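Acyl-CoA dehydrogenase (Bacillus anthracis, PDB 3OWA) probably catalyses the FAD-dependent oxidation of acyl-CoA thioesters to their 2,3-enoyl derivatives, as other acyl-CoA dehydrogenases do. Local coordinates at residues E31-S34 against S35-M39; P54-E57 against Y58-H62; I91-D94 against K95-A99; G330-E333 against S334-T338; L530-E533 against V534-E538. All blocks are in the same frame, centred on the assembly; numbering follows the deposited sequence. Where two conformers were deposited one is given.

How the contacts relate
Along the chain the five contacts run in series, each closing before the next opens. Contacts 1, 3 and 4 form a chain of touching sites: contact 1 at the start of helix 35-52, contact 3 at the start of helix 95-105, contact 4 near the end of helix 305-336. Contact 3 is the middle member, its centre about 11 Å from that of contact 1 and about 12 Å from that of contact 4. His37 NE2 reaches Asp94 OD1, joining two helix starts of the N-terminal domain, and Glu333 OE1 reaches the backbone N of Lys95, tying that domain to a C-terminal one. Contact 2, on helix 56-59, and contact 5, on helix 526-554, stand apart, their centres about 39 Å from each other.

Contact 1: E31-S34 against S35-M39; sequences EDFS and SEHKM
A capping box opens helix 35-52, built by Ser34 at the N-cap and His37 three residues on. Ser34 OG accepts from His37 N at 3.1 Å, and in return the ring nitrogen His37 ND1 takes the backbone N-H of Ser34. That second bond, Ser34 N to His37 ND1, is 2.9 Å long and almost straight at 169°, although the donor lies well out of the imidazole plane, tilted by 34°. A first torsion of 70° sets Ser34 OG between its own backbone N and carbonyl carbon, and there the oxygen faces the first turn of the helix. The same hydroxyl sits over one face of the His37 ring, 3.2 Å above the plane and displaced toward the rim, while Phe33 CA meets that ring at its edge. Accepting at ND1 implies that the proton of a neutral His37 would sit on NE2, which fits the bond from NE2 to Asp94 OD1. The regular helical bonding starts with Lys38 N to Ser34 O, 3.1 Å. Beside it the aliphatic part of Lys38 runs past the same carbonyl, with Lys38 CG 3.5 Å from Ser34 O. Phe33 adds an apolar touch, its CB 4.0 Å from His37 CB. Just before the cap, Glu31 and Asp32 form salt bridges with Arg512 and Lys515 of helix 490-520. On the inner side Phe33 and His37 both lean on Val96 of helix 95-105, and the Phe33 ring meets Tyr326 of helix 305-336 edge-to-face.

Contact 2: P54-E57 against Y58-H62; sequences PELE and YLEQH
Leu56 turns CG away from its backbone N (chi1 -173°), whereas Leu59 carries CG beside its N (chi1 -53°), and the two side chains cross at about a right angle with Leu56 CD1 and Leu59 CD1 4.1 Å apart. They belong to the short helix 56-59, which a Schellman motif closes: His62, with positive phi, is the C-prime residue, its N reaches back to Leu59 O, and Glu63 N reaches Tyr58 O. At the other end Glu55 O takes two N-H groups, a well-formed bond from Leu59 N at 3.0 Å and a weak one from Tyr58 N. Tyr58 lays its ring edge along this carbonyl, CD2 lying 3.6 Å from Glu55 O, while Arg66 makes a cation-pi contact with the ring. Glu60 N donates to Leu56 O at 2.9 Å, and Glu60 CG packs against the same oxygen. The Glu60 chain bends at chi2, and its OE2 is bound by Cys232 N. Glu57 and Gln61 run side by side in the same direction. One water bridges the backbone of Glu57 to the side chain of Gln61, donating a hydrogen bond to Glu57 O at 2.9 Å and accepting from Gln61 NE2 at 3.0 Å.

Contact 3: I91-D94 against K95-A99; sequences IGLD and KVSSA
Asp94 is the N-cap of helix 95-105, and its side chain folds back over the first turn. From CB, which lies against Glu333 of helix 305-336, the chain swings to CG with a first torsion of 72°, placing the carboxylate between the backbone N and the carbonyl carbon. One oxygen does the capping. Asp94 OD2 accepts from Ser97 N at 2.8 Å, a bond of 170° that meets the oxygen nearly along its C-O axis. Ser97 OG stands 3.0 Å from the same Asp94 OD2. Val96 CB also packs on this oxygen, at 3.6 Å. The other branch, OD1, serves the neighbouring start of helix 35-52, so the carboxylate joins two helix starts. Its negative charge beside the N-terminal end of helix 95-105 should be favourable there. Behind the cap, Leu93 CB rests 3.7 Å from Ser97 CB, and Leu93 CD1 comes up to the same carbon. Ser98 N makes a weak bond to Asp94 O, while its hydroxyl is held by Asp83. One water links Leu93 O to Lys95 NZ, the latter bond weak, and a second accepts from Asp94 N at 3.3 Å.

Contact 4: G330-E333 against S334-T338; sequences GLFE and SRMST
Phe332 and Met336, a selenomethionine in this model, lie side by side and point the same way in the last turns of helix 305-336, forming the packed half of this contact. Theirs is a Met-aromatic contact of oblique geometry: Met336 SE is 4.8 Å from the ring centroid and 52° off the ring normal, with Phe332 CE2 the nearest ring atom at 3.8 Å. The torsions of both residues produce the pairing. Phe332 holds CG away from its backbone N (chi1 -169°), sending the ring along the helix toward Met336, whose chain folds at chi2 and chi3 to bring selenium alongside. Beneath them Met336 N bonds to Phe332 O at 2.9 Å, in the carbonyl plane. Val350 of helix 348-355 packs on both side chains, and Lys95 makes a cation-pi contact with the ring. Glu333, beside this cluster, gives OE1 to Lys95 N.

The other side is looser and wetter. Ser334 N still bonds to Gly330 O, but Arg335 N is shared between Leu331 O and, weakly, Phe332 O, and Ser337 adds a weak hydroxyl bond to Glu333 O beside its backbone one. Thr338 N reaches Arg335 O only weakly. A water that also touches Ser334 OG settles against the turn, donating to Leu331 O at 3.0 Å.

Contact 5: L530-E533 against V534-E538; sequences LYTE and VFCQE
Thr532 O takes the N-H of Cys536 at 2.9 Å, and Cys536 SG lies 3.3 Å from the same oxygen. Cys536 has its SG beside the backbone N (chi1 -81°), which keeps the sulfur close to that carbonyl and 4.2 Å from Thr532 CG2. The other three carbonyls of 530-533 are answered in the same way, Leu530 O by Val534 N, Tyr531 O by Phe535 N at 2.8 Å, and Glu533 O by Gln537 N at 3.1 Å. These i to i+4 bonds are the regular pattern of an alpha helix, here helix 526-554 of the C-terminal helical region, and most of the turn is buried. Val534 CB sits 3.4 Å from Leu530 O and Phe535 CB 3.3 Å from Tyr531 O, ordinary packing within a helix.

The side-chain polar atoms find their partners farther off. Thr532 OG1 turns back to Lys528 O one helical turn earlier and also meets Thr513 OG1 of helix 490-520. Tyr531 OH bonds to Thr596 O and to Gln527 NE2. Glu533 OE1 forms a salt bridge with Lys581 of helix 578-592, and Gln537 OE1 accepts from Leu576 N. Phe535 instead packs its ring on Ala505 and Met506 of helix 490-520 and on Ala320 of helix 305-336.

Contact 1: E31-S34 against S35-M39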
loop_
_atom_site.group_PDB
_atom_site.type_symbol
_atom_site.label_atom_id
_atom_site.label_comp_id
_atom_site.label_asym_id
_atom_site.label_seq_id
_atom_site.Cartn_x
_atom_site.Cartn_y
_atom_site.Cartn_z
ATOM N N GLU A 31 5.630 -26.112 14.084
ATOM C CA GLU A 31 5.713 -27.586 14.079
ATOM C C GLU A 31 5.885 -28.148 15.499
ATOM O O GLU A 31 5.616 -29.326 15.760
ATOM C CB GLU A 31 6.830 -28.091 13.124
ATOM C CG GLU A 31 6.518 -27.963 11.625
ATOM C CD GLU A 31 6.349 -26.490 11.129
ATOM O OE1 GLU A 31 7.253 -25.655 11.322
ATOM O OE2 GLU A 31 5.306 -26.180 10.523
ATOM N N ASP A 32 6.297 -27.273 16.417
ATOM C CA ASP A 32 6.432 -27.589 17.825
ATOM C C ASP A 32 5.134 -27.447 18.649
ATOM O O ASP A 32 5.152 -27.702 19.849
ATOM C CB ASP A 32 7.547 -26.716 18.419
ATOM C CG ASP A 32 8.903 -26.953 17.732
ATOM O OD1 ASP A 32 9.220 -28.137 17.483
ATOM O OD2 ASP A 32 9.639 -25.986 17.437
ATOM N N PHE A 33 4.021 -27.041 18.030
ATOM C CA PHE A 33 2.747 -26.933 18.751
ATOM C C PHE A 33 2.379 -28.301 19.336
ATOM O O PHE A 33 2.557 -29.306 18.660
ATOM C CB PHE A 33 1.606 -26.518 17.818
ATOM C CG PHE A 33 1.664 -25.069 17.345
ATOM C CD1 PHE A 33 1.002 -24.694 16.191
ATOM C CD2 PHE A 33 2.390 -24.115 18.036
ATOM C CE1 PHE A 33 1.042 -23.361 15.728
ATOM C CE2 PHE A 33 2.441 -22.776 17.581
ATOM C CZ PHE A 33 1.758 -22.416 16.435
ATOM N N SER A 34 1.859 -28.328 20.557
ATOM C CA SER A 34 1.309 -29.555 21.147
ATOM C C SER A 34 -0.143 -29.771 20.675
ATOM O O SER A 34 -0.741 -28.885 20.065
ATOM C CB SER A 34 1.291 -29.405 22.663
ATOM O OG SER A 34 0.315 -28.440 23.035
ATOM N N SER A 35 -0.730 -30.927 20.989
ATOM C CA SER A 35 -2.164 -31.152 20.778
ATOM C C SER A 35 -3.043 -30.148 21.554
ATOM O O SER A 35 -4.125 -29.796 21.085
ATOM C CB SER A 35 -2.574 -32.583 21.183
ATOM O OG SER A 35 -1.862 -33.544 20.393
ATOM N N GLU A 36 -2.590 -29.727 22.739
ATOM C CA GLU A 36 -3.253 -28.677 23.518
ATOM C C GLU A 36 -3.337 -27.330 22.773
ATOM O O GLU A 36 -4.399 -26.682 22.746
ATOM C CB GLU A 36 -2.542 -28.484 24.848
ATOM C CG GLU A 36 -3.169 -29.299 25.992
ATOM C CD GLU A 36 -2.157 -29.823 27.018
ATOM O OE1 GLU A 36 -0.984 -30.077 26.644
ATOM O OE2 GLU A 36 -2.548 -30.012 28.202
ATOM N N HIS A 37 -2.213 -26.921 22.183
ATOM C CA HIS A 37 -2.148 -25.687 21.402
ATOM C C HIS A 37 -3.118 -25.762 20.245
ATOM O O HIS A 37 -3.876 -24.821 19.986
ATOM C CB HIS A 37 -0.727 -25.446 20.884
ATOM C CG HIS A 37 0.296 -25.254 21.968
ATOM N ND1 HIS A 37 1.593 -25.717 21.862
ATOM C CD2 HIS A 37 0.214 -24.634 23.172
ATOM C CE1 HIS A 37 2.263 -25.392 22.953
ATOM N NE2 HIS A 37 1.451 -24.730 23.762
ATOM N N LYS A 38 -3.108 -26.906 19.559
ATOM C CA LYS A 38 -3.944 -27.114 18.389
ATOM C C LYS A 38 -5.423 -27.130 18.744
ATOM O O LYS A 38 -6.258 -26.613 17.986
ATOM C CB LYS A 38 -3.567 -28.411 17.701
ATOM C CG LYS A 38 -2.275 -28.326 16.973
ATOM C CD LYS A 38 -1.909 -29.694 16.443
ATOM C CE LYS A 38 -0.559 -29.647 15.738
ATOM N NZ LYS A 38 -0.242 -31.018 15.205
HETATM N N MSE A 39 -5.749 -27.712 19.892
HETATM C CA MSE A 39 -7.129 -27.721 20.344
HETATM C C MSE A 39 -7.628 -26.325 20.697
HETATM O O MSE A 39 -8.759 -25.972 20.362
HETATM C CB MSE A 39 -7.326 -28.611 21.542
HETATM C CG MSE A 39 -8.782 -29.006 21.738
HETATM SE SE MSE A 39 -8.924 -30.247 23.213
HETATM C CE MSE A 39 -7.616 -31.538 22.598
#

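Contact 2: P54-E57 against Y58-H62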
loop_
_atom_site.group_PDB
_atom_site.type_symbol
_atom_site.label_atom_id
_atom_site.label_comp_id
_atom_site.label_asym_id
_atom_site.label_seq_id
_atom_site.Cartn_x
_atom_site.Cartn_y
_atom_site.Cartn_z
ATOM N N PRO A 54 -21.448 -14.482 12.034
ATOM C CA PRO A 54 -22.815 -14.189 11.675
ATOM C C PRO A 54 -23.269 -12.804 12.186
ATOM O O PRO A 54 -24.257 -12.313 11.693
ATOM C CB PRO A 54 -23.606 -15.263 12.418
ATOM C CG PRO A 54 -22.653 -16.471 12.440
ATOM C CD PRO A 54 -21.300 -15.790 12.700
ATOM N N GLU A 55 -22.576 -12.214 13.167
ATOM C CA GLU A 55 -22.963 -10.892 13.706
ATOM C C GLU A 55 -22.059 -9.780 13.232
ATOM O O GLU A 55 -22.333 -8.601 13.481
ATOM C CB GLU A 55 -23.020 -10.919 15.245
ATOM C CG GLU A 55 -24.058 -11.967 15.744
ATOM C CD GLU A 55 -24.420 -11.811 17.236
ATOM O OE1 GLU A 55 -24.731 -10.679 17.695
ATOM O OE2 GLU A 55 -24.365 -12.834 17.949
ATOM N N LEU A 56 -20.996 -10.120 12.532
ATOM C CA LEU A 56 -19.948 -9.110 12.283
ATOM C C LEU A 56 -20.498 -7.864 11.584
ATOM O O LEU A 56 -20.066 -6.746 11.865
ATOM C CB LEU A 56 -18.778 -9.724 11.499
ATOM C CG LEU A 56 -17.540 -8.846 11.311
ATOM C CD1 LEU A 56 -17.023 -8.321 12.669
ATOM C CD2 LEU A 56 -16.499 -9.697 10.591
ATOM N N GLU A 57 -21.456 -8.049 10.683
ATOM C CA GLU A 57 -22.034 -6.929 9.936
ATOM C C GLU A 57 -22.789 -5.957 10.864
ATOM O O GLU A 57 -22.807 -4.750 10.614
ATOM C CB GLU A 57 -22.935 -7.489 8.831
ATOM C CG GLU A 57 -23.797 -6.504 8.087
ATOM C CD GLU A 57 -24.947 -7.186 7.341
ATOM O OE1 GLU A 57 -25.472 -6.567 6.390
ATOM O OE2 GLU A 57 -25.329 -8.332 7.699
ATOM N N TYR A 58 -23.381 -6.468 11.941
ATOM C CA TYR A 58 -24.054 -5.596 12.931
ATOM C C TYR A 58 -23.047 -4.956 13.858
ATOM O O TYR A 58 -23.213 -3.806 14.246
ATOM C CB TYR A 58 -25.084 -6.352 13.763
ATOM C CG TYR A 58 -26.065 -7.080 12.923
ATOM C CD1 TYR A 58 -27.174 -6.430 12.395
ATOM C CD2 TYR A 58 -25.881 -8.430 12.642
ATOM C CE1 TYR A 58 -28.090 -7.133 11.594
ATOM C CE2 TYR A 58 -26.769 -9.124 11.852
ATOM C CZ TYR A 58 -27.858 -8.480 11.328
ATOM O OH TYR A 58 -28.731 -9.193 10.552
ATOM N N LEU A 59 -21.987 -5.679 14.196
ATOM C CA LEU A 59 -20.890 -5.031 14.938
ATOM C C LEU A 59 -20.351 -3.848 14.173
ATOM O O LEU A 59 -20.102 -2.792 14.784
ATOM C CB LEU A 59 -19.758 -6.017 15.233
ATOM C CG LEU A 59 -20.185 -7.325 15.925
ATOM C CD1 LEU A 59 -18.999 -8.224 16.298
ATOM C CD2 LEU A 59 -20.934 -6.925 17.187
ATOM N N GLU A 60 -20.158 -3.989 12.844
ATOM C CA GLU A 60 -19.543 -2.876 12.070
ATOM C C GLU A 60 -20.461 -1.693 12.086
ATOM O O GLU A 60 -20.031 -0.555 11.798
ATOM C CB GLU A 60 -19.217 -3.259 10.612
ATOM C CG GLU A 60 -18.151 -4.382 10.495
ATOM C CD GLU A 60 -16.708 -3.849 10.565
ATOM O OE1 GLU A 60 -16.309 -3.146 9.589
ATOM O OE2 GLU A 60 -15.969 -4.157 11.565
ATOM N N GLN A 61 -21.735 -1.936 12.402
ATOM C CA GLN A 61 -22.699 -0.818 12.501
ATOM C C GLN A 61 -22.797 -0.323 13.932
ATOM O O GLN A 61 -23.699 0.443 14.260
ATOM C CB GLN A 61 -24.101 -1.184 11.913
ATOM C CG GLN A 61 -24.070 -1.296 10.364
ATOM C CD GLN A 61 -25.126 -2.232 9.799
ATOM O OE1 GLN A 61 -26.219 -2.396 10.353
ATOM N NE2 GLN A 61 -24.791 -2.868 8.687
ATOM N N HIS A 62 -21.829 -0.697 14.771
ATOM C CA HIS A 62 -21.743 -0.182 16.159
ATOM C C HIS A 62 -22.885 -0.672 17.015
ATOM O O HIS A 62 -23.346 0.037 17.916
ATOM C CB HIS A 62 -21.679 1.361 16.203
ATOM C CG HIS A 62 -20.408 1.901 15.650
ATOM N ND1 HIS A 62 -20.096 3.243 15.666
ATOM C CD2 HIS A 62 -19.353 1.275 15.067
ATOM C CE1 HIS A 62 -18.915 3.426 15.105
ATOM N NE2 HIS A 62 -18.433 2.251 14.741
HETATM O O HOH W 1 -21.990 -3.700 8.064
#

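Contact 3: I91-D94 against K95-A99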
loop_
_atom_site.group_PDB
_atom_site.type_symbol
_atom_site.label_atom_id
_atom_site.label_comp_id
_atom_site.label_asym_id
_atom_site.label_seq_id
_atom_site.Cartn_x
_atom_site.Cartn_y
_atom_site.Cartn_z
ATOM N N ILE A 91 -7.370 -18.858 33.569
ATOM C CA ILE A 91 -7.094 -20.273 33.265
ATOM C C ILE A 91 -5.609 -20.536 33.041
ATOM O O ILE A 91 -5.210 -21.662 32.729
ATOM C CB ILE A 91 -7.989 -20.849 32.127
ATOM C CG1 ILE A 91 -7.752 -20.107 30.809
ATOM C CG2 ILE A 91 -9.503 -20.824 32.545
ATOM C CD1 ILE A 91 -8.226 -20.912 29.568
ATOM N N GLY A 92 -4.804 -19.493 33.205
ATOM C CA GLY A 92 -3.343 -19.604 33.162
ATOM C C GLY A 92 -2.718 -20.467 32.070
ATOM O O GLY A 92 -1.941 -21.365 32.375
ATOM N N LEU A 93 -3.029 -20.198 30.796
ATOM C CA LEU A 93 -2.372 -20.931 29.694
ATOM C C LEU A 93 -0.965 -20.381 29.434
ATOM O O LEU A 93 -0.603 -19.320 29.943
ATOM C CB LEU A 93 -3.238 -20.959 28.425
ATOM C CG LEU A 93 -4.683 -21.485 28.581
ATOM C CD1 LEU A 93 -5.442 -21.451 27.265
ATOM C CD2 LEU A 93 -4.762 -22.901 29.172
ATOM N N ASP A 94 -0.160 -21.123 28.681
ATOM C CA ASP A 94 1.158 -20.645 28.267
ATOM C C ASP A 94 1.052 -19.584 27.148
ATOM O O ASP A 94 -0.035 -19.349 26.605
ATOM C CB ASP A 94 2.073 -21.817 27.865
ATOM C CG ASP A 94 1.675 -22.469 26.540
ATOM O OD1 ASP A 94 2.091 -23.626 26.318
ATOM O OD2 ASP A 94 0.969 -21.866 25.711
ATOM N N LYS A 95 2.176 -18.946 26.819
ATOM C CA LYS A 95 2.160 -17.833 25.868
ATOM C C LYS A 95 1.856 -18.266 24.420
ATOM O O LYS A 95 1.336 -17.458 23.609
ATOM C CB LYS A 95 3.483 -17.065 25.908
ATOM C CG LYS A 95 3.804 -16.421 27.248
ATOM C CD LYS A 95 2.828 -15.326 27.592
ATOM C CE LYS A 95 2.812 -15.048 29.095
ATOM N NZ LYS A 95 2.588 -16.285 29.883
ATOM N N VAL A 96 2.167 -19.512 24.090
ATOM C CA VAL A 96 1.855 -20.052 22.779
ATOM C C VAL A 96 0.356 -20.133 22.578
ATOM O O VAL A 96 -0.148 -19.724 21.546
ATOM C CB VAL A 96 2.531 -21.423 22.527
ATOM C CG1 VAL A 96 2.084 -21.985 21.186
ATOM C CG2 VAL A 96 4.052 -21.275 22.532
ATOM N N SER A 97 -0.352 -20.629 23.594
ATOM C CA SER A 97 -1.802 -20.690 23.598
ATOM C C SER A 97 -2.452 -19.318 23.406
ATOM O O SER A 97 -3.335 -19.159 22.578
ATOM C CB SER A 97 -2.297 -21.332 24.911
ATOM O OG SER A 97 -1.853 -22.673 25.001
ATOM N N SER A 98 -2.032 -18.320 24.161
ATOM C CA SER A 98 -2.651 -17.000 23.974
ATOM C C SER A 98 -2.231 -16.298 22.661
ATOM O O SER A 98 -2.958 -15.442 22.163
ATOM C CB SER A 98 -2.467 -16.114 25.213
ATOM O OG SER A 98 -1.113 -15.835 25.454
ATOM N N ALA A 99 -1.105 -16.697 22.067
ATOM C CA ALA A 99 -0.751 -16.230 20.720
ATOM C C ALA A 99 -1.710 -16.861 19.716
ATOM O O ALA A 99 -2.208 -16.203 18.826
ATOM C CB ALA A 99 0.713 -16.555 20.364
HETATM O O HOH W 2 -0.324 -17.182 28.643
HETATM O O HOH W 3 -1.201 -24.160 27.992
#

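Contact 4: G330-E333 against S334-T338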
loop_
_atom_site.group_PDB
_atom_site.type_symbol
_atom_site.label_atom_id
_atom_site.label_comp_id
_atom_site.label_asym_id
_atom_site.label_seq_id
_atom_site.Cartn_x
_atom_site.Cartn_y
_atom_site.Cartn_z
ATOM N N GLY A 330 8.096 -18.198 21.230
ATOM C CA GLY A 330 8.959 -19.237 21.786
ATOM C C GLY A 330 10.069 -18.758 22.710
ATOM O O GLY A 330 10.350 -19.418 23.710
ATOM N N LEU A 331 10.706 -17.624 22.393
ATOM C CA LEU A 331 11.761 -17.075 23.270
ATOM C C LEU A 331 11.186 -16.651 24.623
ATOM O O LEU A 331 11.781 -16.911 25.685
ATOM C CB LEU A 331 12.502 -15.900 22.621
ATOM C CG LEU A 331 13.423 -16.217 21.444
ATOM C CD1 LEU A 331 13.762 -14.968 20.655
ATOM C CD2 LEU A 331 14.701 -16.997 21.884
ATOM N N PHE A 332 10.030 -15.994 24.571
ATOM C CA PHE A 332 9.290 -15.605 25.759
ATOM C C PHE A 332 8.969 -16.863 26.611
ATOM O O PHE A 332 9.271 -16.893 27.813
ATOM C CB PHE A 332 8.040 -14.811 25.320
ATOM C CG PHE A 332 7.302 -14.109 26.434
ATOM C CD1 PHE A 332 6.066 -13.506 26.170
ATOM C CD2 PHE A 332 7.803 -14.057 27.746
ATOM C CE1 PHE A 332 5.341 -12.836 27.204
ATOM C CE2 PHE A 332 7.089 -13.405 28.781
ATOM C CZ PHE A 332 5.866 -12.789 28.511
ATOM N N GLU A 333 8.406 -17.899 25.983
ATOM C CA GLU A 333 8.051 -19.150 26.684
ATOM C C GLU A 333 9.246 -19.850 27.330
ATOM O O GLU A 333 9.119 -20.427 28.411
ATOM C CB GLU A 333 7.352 -20.153 25.758
ATOM C CG GLU A 333 5.857 -20.321 25.980
ATOM C CD GLU A 333 5.476 -20.667 27.416
ATOM O OE1 GLU A 333 4.755 -19.848 28.020
ATOM O OE2 GLU A 333 5.880 -21.738 27.944
ATOM N N SER A 334 10.401 -19.821 26.672
ATOM C CA SER A 334 11.547 -20.514 27.238
ATOM C C SER A 334 12.221 -19.683 28.339
ATOM O O SER A 334 12.962 -20.217 29.159
ATOM C CB SER A 334 12.526 -20.981 26.161
ATOM O OG SER A 334 13.281 -19.905 25.673
ATOM N N ARG A 335 11.950 -18.385 28.362
ATOM C CA ARG A 335 12.420 -17.545 29.450
ATOM C C ARG A 335 11.494 -17.723 30.661
ATOM O O ARG A 335 11.946 -17.690 31.816
ATOM C CB ARG A 335 12.466 -16.088 29.006
ATOM C CG ARG A 335 13.578 -15.289 29.619
ATOM C CD ARG A 335 14.914 -15.670 29.019
ATOM N NE ARG A 335 15.918 -14.615 29.176
ATOM C CZ ARG A 335 17.169 -14.691 28.718
ATOM N NH1 ARG A 335 17.591 -15.776 28.078
ATOM N NH2 ARG A 335 18.015 -13.680 28.906
HETATM N N MSE A 336 10.203 -17.913 30.367
HETATM C CA MSE A 336 9.162 -18.236 31.342
HETATM C C MSE A 336 9.419 -19.563 32.067
HETATM O O MSE A 336 9.077 -19.699 33.248
HETATM C CB MSE A 336 7.793 -18.334 30.659
HETATM C CG MSE A 336 7.196 -17.013 30.172
HETATM SE SE MSE A 336 6.662 -15.875 31.607
HETATM C CE MSE A 336 5.175 -16.940 32.258
ATOM N N SER A 337 9.996 -20.533 31.350
ATOM C CA SER A 337 10.342 -21.859 31.891
ATOM C C SER A 337 11.192 -21.804 33.153
ATOM O O SER A 337 11.078 -22.675 34.015
ATOM C CB SER A 337 11.083 -22.694 30.841
ATOM O OG SER A 337 10.184 -23.260 29.906
ATOM N N THR A 338 12.043 -20.786 33.248
ATOM C CA THR A 338 12.953 -20.605 34.384
ATOM C C THR A 338 12.213 -20.256 35.673
ATOM O O THR A 338 12.683 -20.547 36.775
ATOM C CB THR A 338 13.950 -19.485 34.074
ATOM O OG1 THR A 338 14.587 -19.779 32.830
ATOM C CG2 THR A 338 15.013 -19.363 35.162
HETATM O O HOH W 4 14.607 -17.749 25.864
#

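Contact 5: L530-E533 against V534-E538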
loop_
_atom_site.group_PDB
_atom_site.type_symbol
_atom_site.label_atom_id
_atom_site.label_comp_id
_atom_site.label_asym_id
_atom_site.label_seq_id
_atom_site.Cartn_x
_atom_site.Cartn_y
_atom_site.Cartn_z
ATOM N N LEU A 530 10.893 -24.022 -0.733
ATOM C CA LEU A 530 10.543 -23.062 -1.766
ATOM C C LEU A 530 10.297 -21.648 -1.222
ATOM O O LEU A 530 10.876 -20.701 -1.735
ATOM C CB LEU A 530 9.330 -23.572 -2.562
ATOM C CG LEU A 530 9.625 -24.748 -3.534
ATOM C CD1 LEU A 530 8.333 -25.233 -4.147
ATOM C CD2 LEU A 530 10.649 -24.392 -4.615
ATOM N N TYR A 531 9.479 -21.530 -0.177
ATOM C CA TYR A 531 9.216 -20.227 0.457
ATOM C C TYR A 531 10.542 -19.631 0.869
ATOM O O TYR A 531 10.793 -18.462 0.645
ATOM C CB TYR A 531 8.370 -20.358 1.737
ATOM C CG TYR A 531 6.915 -20.753 1.591
ATOM C CD1 TYR A 531 6.157 -20.325 0.500
ATOM C CD2 TYR A 531 6.292 -21.523 2.573
ATOM C CE1 TYR A 531 4.820 -20.653 0.392
ATOM C CE2 TYR A 531 4.931 -21.866 2.473
ATOM C CZ TYR A 531 4.217 -21.446 1.357
ATOM O OH TYR A 531 2.892 -21.774 1.207
ATOM N N THR A 532 11.383 -20.471 1.481
ATOM C CA THR A 532 12.675 -20.055 2.027
ATOM C C THR A 532 13.655 -19.552 0.973
ATOM O O THR A 532 14.259 -18.485 1.165
ATOM C CB THR A 532 13.294 -21.190 2.880
ATOM O OG1 THR A 532 12.380 -21.490 3.933
ATOM C CG2 THR A 532 14.617 -20.760 3.505
ATOM N N GLU A 533 13.803 -20.297 -0.132
ATOM C CA GLU A 533 14.684 -19.888 -1.237
ATOM C C GLU A 533 14.284 -18.546 -1.832
ATOM O O GLU A 533 15.114 -17.651 -2.042
ATOM C CB GLU A 533 14.663 -20.952 -2.336
ATOM C CG GLU A 533 15.463 -22.190 -1.953
ATOM C CD GLU A 533 15.225 -23.373 -2.871
ATOM O OE1 GLU A 533 14.189 -23.409 -3.585
ATOM O OE2 GLU A 533 16.090 -24.276 -2.878
ATOM N N VAL A 534 12.985 -18.422 -2.076
ATOM C CA VAL A 534 12.416 -17.276 -2.744
ATOM C C VAL A 534 12.466 -16.051 -1.808
ATOM O O VAL A 534 12.899 -14.978 -2.225
ATOM C CB VAL A 534 10.958 -17.633 -3.186
ATOM C CG1 VAL A 534 10.085 -16.428 -3.253
ATOM C CG2 VAL A 534 10.989 -18.420 -4.530
ATOM N N PHE A 535 12.062 -16.222 -0.551
ATOM C CA PHE A 535 12.053 -15.085 0.378
ATOM C C PHE A 535 13.494 -14.602 0.641
ATOM O O PHE A 535 13.768 -13.395 0.638
ATOM C CB PHE A 535 11.354 -15.413 1.717
ATOM C CG PHE A 535 11.469 -14.306 2.731
ATOM C CD1 PHE A 535 10.622 -13.219 2.672
ATOM C CD2 PHE A 535 12.477 -14.316 3.698
ATOM C CE1 PHE A 535 10.741 -12.162 3.577
ATOM C CE2 PHE A 535 12.622 -13.283 4.608
ATOM C CZ PHE A 535 11.728 -12.202 4.566
ATOM N N CYS A 536 14.387 -15.552 0.885
ATOM C CA CYS A 536 15.785 -15.217 1.177
ATOM C C CYS A 536 16.464 -14.434 0.069
ATOM O O CYS A 536 17.114 -13.419 0.328
ATOM C CB CYS A 536 16.585 -16.459 1.530
ATOM S SG CYS A 536 16.311 -16.904 3.241
ATOM N N GLN A 537 16.278 -14.887 -1.165
ATOM C CA GLN A 537 16.852 -14.202 -2.297
ATOM C C GLN A 537 16.415 -12.738 -2.335
ATOM O O GLN A 537 17.256 -11.826 -2.456
ATOM C CB GLN A 537 16.486 -14.906 -3.602
ATOM C CG GLN A 537 17.024 -14.183 -4.796
ATOM C CD GLN A 537 17.437 -15.116 -5.923
ATOM O OE1 GLN A 537 18.304 -15.977 -5.754
ATOM N NE2 GLN A 537 16.811 -14.945 -7.081
ATOM N N GLU A 538 15.103 -12.511 -2.239
ATOM C CA GLU A 538 14.593 -11.136 -2.304
ATOM C C GLU A 538 14.903 -10.269 -1.085
ATOM O O GLU A 538 15.229 -9.097 -1.241
ATOM C CB GLU A 538 13.096 -11.113 -2.639
ATOM C CG GLU A 538 12.833 -11.352 -4.158
ATOM C CD GLU A 538 11.481 -12.033 -4.462
ATOM O OE1 GLU A 538 11.188 -12.335 -5.649
ATOM O OE2 GLU A 538 10.715 -12.295 -3.509
#